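Local coordinates for protein manganese-containing pseudocatalase (Thermus thermophilus, PDB 2V8T) that probably decomposes hydrogen peroxide into water and oxygen, using a pair of manganese ions bound in each subunit, at residues K57-L62 and Y241-I247; N65-E69 and L233-S237. All blocks are in the same frame, centred on the assembly; numbering follows the deposited sequence.

Overall arrangement
Both contacts are made by helix 57-85 and lie about 10 Å apart, centre to centre. Contact 1 joins the start of the helix to the loop 241-247; contact 2 lies about two turns further on and meets the end of strand 232-235 and the turn after it. Leu244 CD1 of contact 1 packs on Asn65 ND2 of contact 2 at 3.6 Å, and Leu62 lies against Leu233. Going along the helix leads toward the metals: the side chain of Leu62 is about 11 Å from a manganese ion, that of Ile66 about 5 Å. Both contacts also touch the second subunit, and each holds one residue predicted to bind calcium, Asp61 and Ser237.

Contact 1 of 2, residues K57-L62 and Y241-I247; sequences KPYYDL and YRDLGLI
Lys57 leaves the helix extended, CG anti to the backbone N, and turns only at its last torsion (chi4 -55°), which brings NZ onto OD2 of Asp243. The two side chains meet nearly at a right angle, NZ coming from above the Asp243 carboxylate plane, 2.9 Å from OD2. Asp61, one helical turn on, was modelled in two conformations; in one of them its OD2 takes a salt bridge from Lys57 NZ on the syn lone pair and also accepts the N-H of Asp243 (N to OD2 3.0 Å), while OD1 lies in the plane of the Tyr241 ring, at its edge. In that conformation the OD2 atoms of Asp61 and Asp243 are 4.0 Å apart, and an alanine in place of Lys57 would probably leave the two carboxylates without the positive charge that offsets their repulsion. A water bridges NZ to Arg242 N. Further round the helix, Ile247 CD1 lies between Pro58 and the Tyr59 ring, 3.5 Å from Tyr59 CD1; Pro58 CG meets Leu246 CD1, and Leu244 CD2 rests on Leu62 CA. Tyr298 of the second subunit bonds to Asp243 OD2, while Asp6 of that subunit takes the hydroxyls of Tyr60 and Tyr241. Lys57, Asp61 (a predicted calcium ligand) and Asp243 form a salt-bridge network that, with apolar packing beside it, ties the start of a helix of the ferritin-like bundle to a loop at a subunit interface.

Contact 2 of 2, residues N65-E69 and L233-S237; sequences NIATE and LYRFS
Asn65 uses both halves of its amide on the backbone at the end of the strand and the turn after it. Its ND2 donates to Tyr234 O at 2.8 Å, almost straight (172°) and with the acceptor practically in the amide plane. Its OD1 receives the N-H of Phe236, N to OD1 2.9 Å, in the carbonyl plane and on a lone pair. CG anti to the helix backbone N (chi1 -175°) swings the amide across to this backbone, where the two bonds fix its rotation. Waters extend the pattern: one donates to Asn65 OD1 and to Phe236 O, another to Tyr234 O and to Glu69 OE1, 2.8 Å from the latter.

Phe236, the centre of an inverse gamma turn, carries most of the apolar contact. Glu69 crosses its ring obliquely, with CA over one face, offset toward the rim, in a CH-pi contact 4.3 Å from the ring centroid; Glu69 CB and CG both reach Phe236 CE2 at 3.6 Å. Thr68 CG2 touches Phe236 CB at 3.7 Å as the two side chains pass side by side, pointing opposite ways. Toward the start of the strand segment, Ile66 CG1 meets Leu233 CD1 at 4.2 Å. The short helix and strand segments run at 94° to each other, roughly perpendicular.

Beyond the pair, Glu69 OE2 forms a salt bridge with Arg184, and OE1 a hydrogen bond with His188, a manganese ligand, while Phe2 of the second subunit packs on Phe236. Asn65 thus satisfies the buried Tyr234 carbonyl and Phe236 N-H with one amide, water adding a second donor to the carbonyl, and Glu69, whose methylenes lie against the phenyl ring, turns its carboxylate to a metal-binding histidine as a second-shell residue that probably helps to position it.

Contact 1 of 2, residues K57-L62 and Y241-I247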
ATOM      1  N   LYS A  57     -11.523 -33.485 -11.978  1.00  9.01           N
ATOM      2  CA  LYS A  57     -10.190 -33.542 -12.577  1.00  8.97           C
ATOM      3  C   LYS A  57     -10.010 -32.814 -13.883  1.00  8.95           C
ATOM      4  O   LYS A  57      -8.966 -32.174 -14.048  1.00  9.52           O
ATOM      5  CB  LYS A  57      -9.711 -35.003 -12.690  1.00  9.44           C
ATOM      6  CG  LYS A  57      -8.282 -35.132 -13.181  1.00  9.63           C
ATOM      7  CD  LYS A  57      -7.806 -36.560 -13.108  1.00 10.27           C
ATOM      8  CE  LYS A  57      -6.358 -36.737 -13.471  1.00 11.24           C
ATOM      9  NZ  LYS A  57      -6.040 -36.195 -14.808  1.00 11.95           N
ATOM     10  N   PRO A  58     -10.928 -32.876 -14.848  1.00  9.37           N
ATOM     11  CA  PRO A  58     -10.616 -32.186 -16.088  1.00 10.80           C
ATOM     12  C   PRO A  58     -10.383 -30.687 -15.874  1.00  9.50           C
ATOM     13  O   PRO A  58      -9.518 -30.062 -16.541  1.00 11.08           O
ATOM     14  CB  PRO A  58     -11.888 -32.459 -16.923  1.00 13.68           C
ATOM     15  CG  PRO A  58     -12.407 -33.811 -16.368  1.00 14.53           C
ATOM     16  CD  PRO A  58     -12.170 -33.657 -14.908  1.00 11.29           C
ATOM     17  N   TYR A  59     -11.134 -30.106 -14.957  1.00  8.16           N
ATOM     18  CA  TYR A  59     -11.026 -28.668 -14.655  1.00  8.14           C
ATOM     19  C   TYR A  59      -9.792 -28.370 -13.841  1.00  7.56           C
ATOM     20  O   TYR A  59      -9.124 -27.335 -14.055  1.00  8.29           O
ATOM     21  CB  TYR A  59     -12.306 -28.220 -13.903  1.00  8.35           C
ATOM     22  CG  TYR A  59     -13.554 -28.553 -14.677  1.00  8.09           C
ATOM     23  CD1 TYR A  59     -13.964 -27.783 -15.735  1.00  9.33           C
ATOM     24  CD2 TYR A  59     -14.287 -29.698 -14.373  1.00  9.44           C
ATOM     25  CE1 TYR A  59     -15.066 -28.160 -16.486  1.00 10.83           C
ATOM     26  CE2 TYR A  59     -15.383 -30.085 -15.125  1.00 10.21           C
ATOM     27  CZ  TYR A  59     -15.783 -29.293 -16.186  1.00 10.17           C
ATOM     28  OH  TYR A  59     -16.888 -29.675 -16.897  1.00 12.67           O
ATOM     29  N   TYR A  60      -9.448 -29.248 -12.914  1.00  8.10           N
ATOM     30  CA  TYR A  60      -8.187 -29.126 -12.159  1.00  8.37           C
ATOM     31  C   TYR A  60      -6.997 -29.195 -13.115  1.00  8.41           C
ATOM     32  O   TYR A  60      -6.078 -28.353 -13.038  1.00  8.94           O
ATOM     33  CB  TYR A  60      -8.115 -30.217 -11.114  1.00  8.40           C
ATOM     34  CG  TYR A  60      -6.780 -30.233 -10.393  1.00  8.38           C
ATOM     35  CD1 TYR A  60      -6.357 -29.158  -9.621  1.00  7.84           C
ATOM     36  CD2 TYR A  60      -5.942 -31.332 -10.491  1.00  9.11           C
ATOM     37  CE1 TYR A  60      -5.135 -29.171  -8.993  1.00  7.78           C
ATOM     38  CE2 TYR A  60      -4.725 -31.358  -9.856  1.00  9.11           C
ATOM     39  CZ  TYR A  60      -4.317 -30.295  -9.080  1.00  7.82           C
ATOM     40  OH  TYR A  60      -3.117 -30.285  -8.414  1.00  8.81           O
ATOM     41  N   ASP A  61      -6.984 -30.169 -14.008  1.00  8.72           N
ATOM     42  CA  ASP A  61      -5.883 -30.293 -14.944  1.00  8.90           C
ATOM     43  C   ASP A  61      -5.705 -29.001 -15.719  1.00  7.92           C
ATOM     44  O   ASP A  61      -4.584 -28.528 -15.943  1.00  7.94           O
ATOM     45  CB  ASP A  61      -6.180 -31.399 -16.054  0.70  7.41           C
ATOM     46  CG  ASP A  61      -5.971 -32.858 -15.553  0.70  8.54           C
ATOM     47  OD1 ASP A  61      -5.678 -33.073 -14.335  0.70  9.60           O
ATOM     48  OD2 ASP A  61      -6.108 -33.753 -16.432  0.70 10.71           O
ATOM     49  N   LEU A  62      -6.815 -28.413 -16.143  1.00  7.81           N
ATOM     50  CA  LEU A  62      -6.761 -27.200 -16.957  1.00  7.78           C
ATOM     51  C   LEU A  62      -6.085 -26.054 -16.176  1.00  7.13           C
ATOM     52  O   LEU A  62      -5.178 -25.414 -16.682  1.00  7.54           O
ATOM     53  CB  LEU A  62      -8.176 -26.819 -17.383  1.00  8.61           C
ATOM     54  CG  LEU A  62      -8.230 -25.690 -18.338  1.00 10.04           C
ATOM     55  CD1 LEU A  62      -7.574 -26.002 -19.661  1.00 13.11           C
ATOM     56  CD2 LEU A  62      -9.679 -25.253 -18.543  1.00 12.06           C
ATOM     57  N   TYR A 241      -1.770 -34.427 -15.735  1.00  9.41           N
ATOM     58  CA  TYR A 241      -2.675 -33.544 -16.455  1.00  9.30           C
ATOM     59  C   TYR A 241      -2.962 -34.035 -17.862  1.00  9.60           C
ATOM     60  O   TYR A 241      -2.958 -33.288 -18.833  1.00 10.95           O
ATOM     61  CB  TYR A 241      -2.201 -32.059 -16.452  1.00  9.66           C
ATOM     62  CG  TYR A 241      -1.681 -31.627 -15.110  1.00  8.81           C
ATOM     63  CD1 TYR A 241      -2.399 -31.790 -13.923  1.00  9.16           C
ATOM     64  CD2 TYR A 241      -0.390 -31.146 -14.984  1.00  9.47           C
ATOM     65  CE1 TYR A 241      -1.866 -31.461 -12.685  1.00  8.44           C
ATOM     66  CE2 TYR A 241       0.150 -30.816 -13.749  1.00 10.11           C
ATOM     67  CZ  TYR A 241      -0.588 -30.995 -12.588  1.00  8.70           C
ATOM     68  OH  TYR A 241      -0.008 -30.651 -11.381  1.00  9.49           O
ATOM     69  N   ARG A 242      -3.262 -35.337 -17.941  1.00 10.18           N
ATOM     70  CA  ARG A 242      -3.494 -36.018 -19.190  1.00 10.70           C
ATOM     71  C   ARG A 242      -4.945 -35.928 -19.694  1.00 10.46           C
ATOM     72  O   ARG A 242      -5.218 -36.489 -20.785  1.00 12.16           O
ATOM     73  CB  ARG A 242      -3.024 -37.447 -19.123  1.00 12.14           C
ATOM     74  CG  ARG A 242      -1.471 -37.550 -19.067  1.00 13.44           C
ATOM     75  CD  ARG A 242      -1.037 -38.970 -19.094  1.00 16.48           C
ATOM     76  NE  ARG A 242       0.416 -39.117 -19.225  1.00 15.98           N
ATOM     77  CZ  ARG A 242       1.125 -38.974 -20.355  1.00 15.92           C
ATOM     78  NH1 ARG A 242       0.567 -38.619 -21.481  1.00 19.78           N
ATOM     79  NH2 ARG A 242       2.441 -39.172 -20.359  1.00 17.35           N
ATOM     80  N   ASP A 243      -5.829 -35.206 -18.996  1.00 10.42           N
ATOM     81  CA  ASP A 243      -7.244 -35.119 -19.396  1.00 10.00           C
ATOM     82  C   ASP A 243      -7.596 -33.742 -19.954  1.00  9.58           C
ATOM     83  O   ASP A 243      -8.769 -33.402 -20.008  1.00 10.11           O
ATOM     84  CB  ASP A 243      -8.146 -35.508 -18.252  1.00 10.74           C
ATOM     85  CG  ASP A 243      -7.946 -36.935 -17.810  1.00 11.79           C
ATOM     86  OD1 ASP A 243      -7.712 -37.798 -18.662  1.00 14.46           O
ATOM     87  OD2 ASP A 243      -8.052 -37.213 -16.582  1.00 13.09           O
ATOM     88  N   LEU A 244      -6.602 -32.989 -20.422  1.00  9.62           N
ATOM     89  CA  LEU A 244      -6.908 -31.666 -20.959  1.00  9.14           C
ATOM     90  C   LEU A 244      -7.862 -31.704 -22.141  1.00  8.93           C
ATOM     91  O   LEU A 244      -8.628 -30.768 -22.351  1.00  9.97           O
ATOM     92  CB  LEU A 244      -5.616 -30.944 -21.361  1.00  8.81           C
ATOM     93  CG  LEU A 244      -4.661 -30.632 -20.210  1.00  9.16           C
ATOM     94  CD1 LEU A 244      -3.308 -30.233 -20.748  1.00 10.38           C
ATOM     95  CD2 LEU A 244      -5.221 -29.536 -19.295  1.00 10.03           C
ATOM     96  N   GLY A 245      -7.755 -32.753 -22.961  1.00  9.14           N
ATOM     97  CA  GLY A 245      -8.584 -32.844 -24.178  1.00  9.87           C
ATOM     98  C   GLY A 245     -10.032 -33.079 -23.902  1.00  9.61           C
ATOM     99  O   GLY A 245     -10.824 -33.006 -24.835  1.00 11.26           O
ATOM    100  N   LEU A 246     -10.436 -33.323 -22.668  1.00  9.35           N
ATOM    101  CA  LEU A 246     -11.853 -33.438 -22.361  1.00  9.89           C
ATOM    102  C   LEU A 246     -12.577 -32.091 -22.449  1.00  9.76           C
ATOM    103  O   LEU A 246     -13.785 -32.035 -22.672  1.00 12.49           O
ATOM    104  CB  LEU A 246     -12.073 -34.075 -20.995  1.00 10.62           C
ATOM    105  CG  LEU A 246     -11.526 -35.505 -20.875  1.00 12.56           C
ATOM    106  CD1 LEU A 246     -11.809 -36.023 -19.452  1.00 16.34           C
ATOM    107  CD2 LEU A 246     -12.059 -36.425 -21.990  1.00 16.63           C
ATOM    108  N   ILE A 247     -11.815 -31.002 -22.202  1.00  9.24           N
ATOM    109  CA  ILE A 247     -12.316 -29.634 -22.322  1.00  9.34           C
ATOM    110  C   ILE A 247     -11.743 -28.976 -23.559  1.00  8.71           C
ATOM    111  O   ILE A 247     -12.444 -28.252 -24.281  1.00  9.20           O
ATOM    112  CB  ILE A 247     -12.006 -28.813 -21.046  1.00  9.81           C
ATOM    113  CG1 ILE A 247     -12.699 -29.398 -19.827  1.00 12.21           C
ATOM    114  CG2 ILE A 247     -12.357 -27.339 -21.262  1.00 11.40           C
ATOM    115  CD1 ILE A 247     -12.161 -28.842 -18.497  1.00 14.19           C
TER
HETATM  116  O   HOH W   1      -3.584 -37.172 -15.654  1.00 13.74           O
HETATM  117  O   HOH W   2     -10.075 -31.036 -19.505  1.00 19.13           O

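Contact 2 of 2, residues N65-E69 and L233-S237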
ATOM      1  N   ASN A  65      -2.355 -26.782 -15.258  1.00  6.88           N
ATOM      2  CA  ASN A  65      -1.485 -26.746 -16.418  1.00  6.85           C
ATOM      3  C   ASN A  65      -1.303 -25.322 -16.967  1.00  6.60           C
ATOM      4  O   ASN A  65      -0.195 -24.928 -17.308  1.00  7.05           O
ATOM      5  CB  ASN A  65      -2.034 -27.662 -17.503  1.00  7.62           C
ATOM      6  CG  ASN A  65      -1.108 -27.747 -18.670  1.00  7.76           C
ATOM      7  OD1 ASN A  65       0.009 -28.276 -18.557  1.00  8.82           O
ATOM      8  ND2 ASN A  65      -1.525 -27.218 -19.803  1.00  8.54           N
ATOM      9  N   ILE A  66      -2.396 -24.555 -17.060  1.00  6.88           N
ATOM     10  CA  ILE A  66      -2.260 -23.178 -17.533  1.00  6.50           C
ATOM     11  C   ILE A  66      -1.404 -22.378 -16.549  1.00  6.46           C
ATOM     12  O   ILE A  66      -0.571 -21.572 -16.977  1.00  6.85           O
ATOM     13  CB  ILE A  66      -3.606 -22.544 -17.869  1.00  6.98           C
ATOM     14  CG1 ILE A  66      -4.242 -23.268 -19.050  1.00  7.62           C
ATOM     15  CG2 ILE A  66      -3.432 -21.050 -18.182  1.00  7.56           C
ATOM     16  CD1 ILE A  66      -5.664 -22.788 -19.385  1.00  9.15           C
ATOM     17  N   ALA A  67      -1.540 -22.621 -15.234  1.00  6.57           N
ATOM     18  CA  ALA A  67      -0.666 -21.957 -14.278  1.00  6.47           C
ATOM     19  C   ALA A  67       0.806 -22.174 -14.662  1.00  6.47           C
ATOM     20  O   ALA A  67       1.643 -21.275 -14.575  1.00  7.26           O
ATOM     21  CB  ALA A  67      -0.898 -22.492 -12.876  1.00  7.36           C
ATOM     22  N   THR A  68       1.142 -23.429 -15.010  1.00  6.83           N
ATOM     23  CA  THR A  68       2.521 -23.758 -15.360  1.00  6.71           C
ATOM     24  C   THR A  68       2.978 -22.992 -16.593  1.00  6.60           C
ATOM     25  O   THR A  68       4.097 -22.508 -16.666  1.00  7.14           O
ATOM     26  CB  THR A  68       2.673 -25.269 -15.541  1.00  7.20           C
ATOM     27  OG1 THR A  68       2.129 -25.911 -14.400  1.00  7.47           O
ATOM     28  CG2 THR A  68       4.128 -25.659 -15.693  1.00  7.92           C
ATOM     29  N   GLU A  69       2.098 -22.906 -17.617  1.00  6.54           N
ATOM     30  CA  GLU A  69       2.453 -22.126 -18.789  1.00  6.50           C
ATOM     31  C   GLU A  69       2.755 -20.656 -18.394  1.00  6.34           C
ATOM     32  O   GLU A  69       3.687 -20.040 -18.922  1.00  6.53           O
ATOM     33  CB  GLU A  69       1.347 -22.155 -19.863  1.00  6.62           C
ATOM     34  CG  GLU A  69       1.813 -21.367 -21.072  1.00  6.95           C
ATOM     35  CD  GLU A  69       0.952 -21.405 -22.320  1.00  6.53           C
ATOM     36  OE1 GLU A  69      -0.109 -22.083 -22.345  1.00  7.15           O
ATOM     37  OE2 GLU A  69       1.354 -20.690 -23.285  1.00  7.64           O
ATOM     38  N   LEU A 233      -2.812 -26.416 -26.901  1.00  7.61           N
ATOM     39  CA  LEU A 233      -2.703 -26.376 -25.440  1.00  7.61           C
ATOM     40  C   LEU A 233      -1.613 -27.366 -25.103  1.00  7.48           C
ATOM     41  O   LEU A 233      -1.790 -28.594 -25.261  1.00  8.86           O
ATOM     42  CB  LEU A 233      -4.023 -26.711 -24.753  1.00  8.19           C
ATOM     43  CG  LEU A 233      -4.047 -26.456 -23.255  1.00  8.37           C
ATOM     44  CD1 LEU A 233      -3.977 -24.947 -22.934  1.00 10.30           C
ATOM     45  CD2 LEU A 233      -5.302 -27.050 -22.642  1.00 10.45           C
ATOM     46  N   TYR A 234      -0.431 -26.883 -24.728  1.00  7.60           N
ATOM     47  CA  TYR A 234       0.706 -27.729 -24.383  1.00  7.55           C
ATOM     48  C   TYR A 234       0.513 -28.281 -22.979  1.00  7.50           C
ATOM     49  O   TYR A 234       0.161 -27.526 -22.056  1.00  8.22           O
ATOM     50  CB  TYR A 234       1.996 -26.940 -24.432  1.00  7.97           C
ATOM     51  CG  TYR A 234       2.289 -26.294 -25.763  1.00  8.05           C
ATOM     52  CD1 TYR A 234       1.897 -24.978 -26.035  1.00  9.38           C
ATOM     53  CD2 TYR A 234       2.918 -26.979 -26.777  1.00  8.55           C
ATOM     54  CE1 TYR A 234       2.110 -24.400 -27.261  1.00 10.32           C
ATOM     55  CE2 TYR A 234       3.146 -26.430 -28.004  1.00  9.53           C
ATOM     56  CZ  TYR A 234       2.718 -25.141 -28.291  1.00 10.18           C
ATOM     57  OH  TYR A 234       2.911 -24.555 -29.521  1.00 12.17           O
ATOM     58  N   ARG A 235       0.826 -29.555 -22.813  1.00  7.75           N
ATOM     59  CA  ARG A 235       0.809 -30.226 -21.520  1.00  7.72           C
ATOM     60  C   ARG A 235       2.198 -30.072 -20.909  1.00  7.78           C
ATOM     61  O   ARG A 235       3.146 -30.799 -21.280  1.00  8.79           O
ATOM     62  CB  ARG A 235       0.404 -31.696 -21.682  1.00  8.27           C
ATOM     63  CG  ARG A 235       0.224 -32.401 -20.360  1.00  8.61           C
ATOM     64  CD  ARG A 235      -0.175 -33.887 -20.526  1.00  9.68           C
ATOM     65  NE  ARG A 235       0.906 -34.710 -21.058  1.00 10.56           N
ATOM     66  CZ  ARG A 235       1.897 -35.237 -20.302  1.00 10.99           C
ATOM     67  NH1 ARG A 235       1.843 -35.196 -18.993  1.00 11.17           N
ATOM     68  NH2 ARG A 235       2.925 -35.829 -20.900  1.00 12.77           N
ATOM     69  N   PHE A 236       2.350 -29.113 -19.991  1.00  7.45           N
ATOM     70  CA  PHE A 236       3.629 -28.760 -19.401  1.00  7.56           C
ATOM     71  C   PHE A 236       3.906 -29.663 -18.172  1.00  7.45           C
ATOM     72  O   PHE A 236       4.013 -29.203 -17.048  1.00  7.51           O
ATOM     73  CB  PHE A 236       3.654 -27.289 -18.979  1.00  7.90           C
ATOM     74  CG  PHE A 236       3.797 -26.308 -20.115  1.00  7.83           C
ATOM     75  CD1 PHE A 236       5.073 -25.930 -20.537  1.00  9.42           C
ATOM     76  CD2 PHE A 236       2.702 -25.687 -20.727  1.00  7.84           C
ATOM     77  CE1 PHE A 236       5.256 -24.983 -21.540  1.00 10.10           C
ATOM     78  CE2 PHE A 236       2.898 -24.760 -21.725  1.00  8.14           C
ATOM     79  CZ  PHE A 236       4.148 -24.390 -22.129  1.00  8.64           C
ATOM     80  N   SER A 237       4.038 -30.956 -18.410  1.00  8.43           N
ATOM     81  CA  SER A 237       4.236 -31.923 -17.330  1.00  8.69           C
ATOM     82  C   SER A 237       4.831 -33.211 -17.873  1.00 10.11           C
ATOM     83  O   SER A 237       4.401 -33.647 -18.949  1.00 11.60           O
ATOM     84  CB  SER A 237       2.889 -32.282 -16.695  1.00  8.39           C
ATOM     85  OG  SER A 237       3.018 -33.281 -15.702  1.00  9.00           O
TER
HETATM   86  O   HOH W   3       1.542 -28.309 -16.050  0.50  7.86           O
HETATM   87  O   HOH W   4      -0.541 -24.757 -22.868  1.00  9.40           O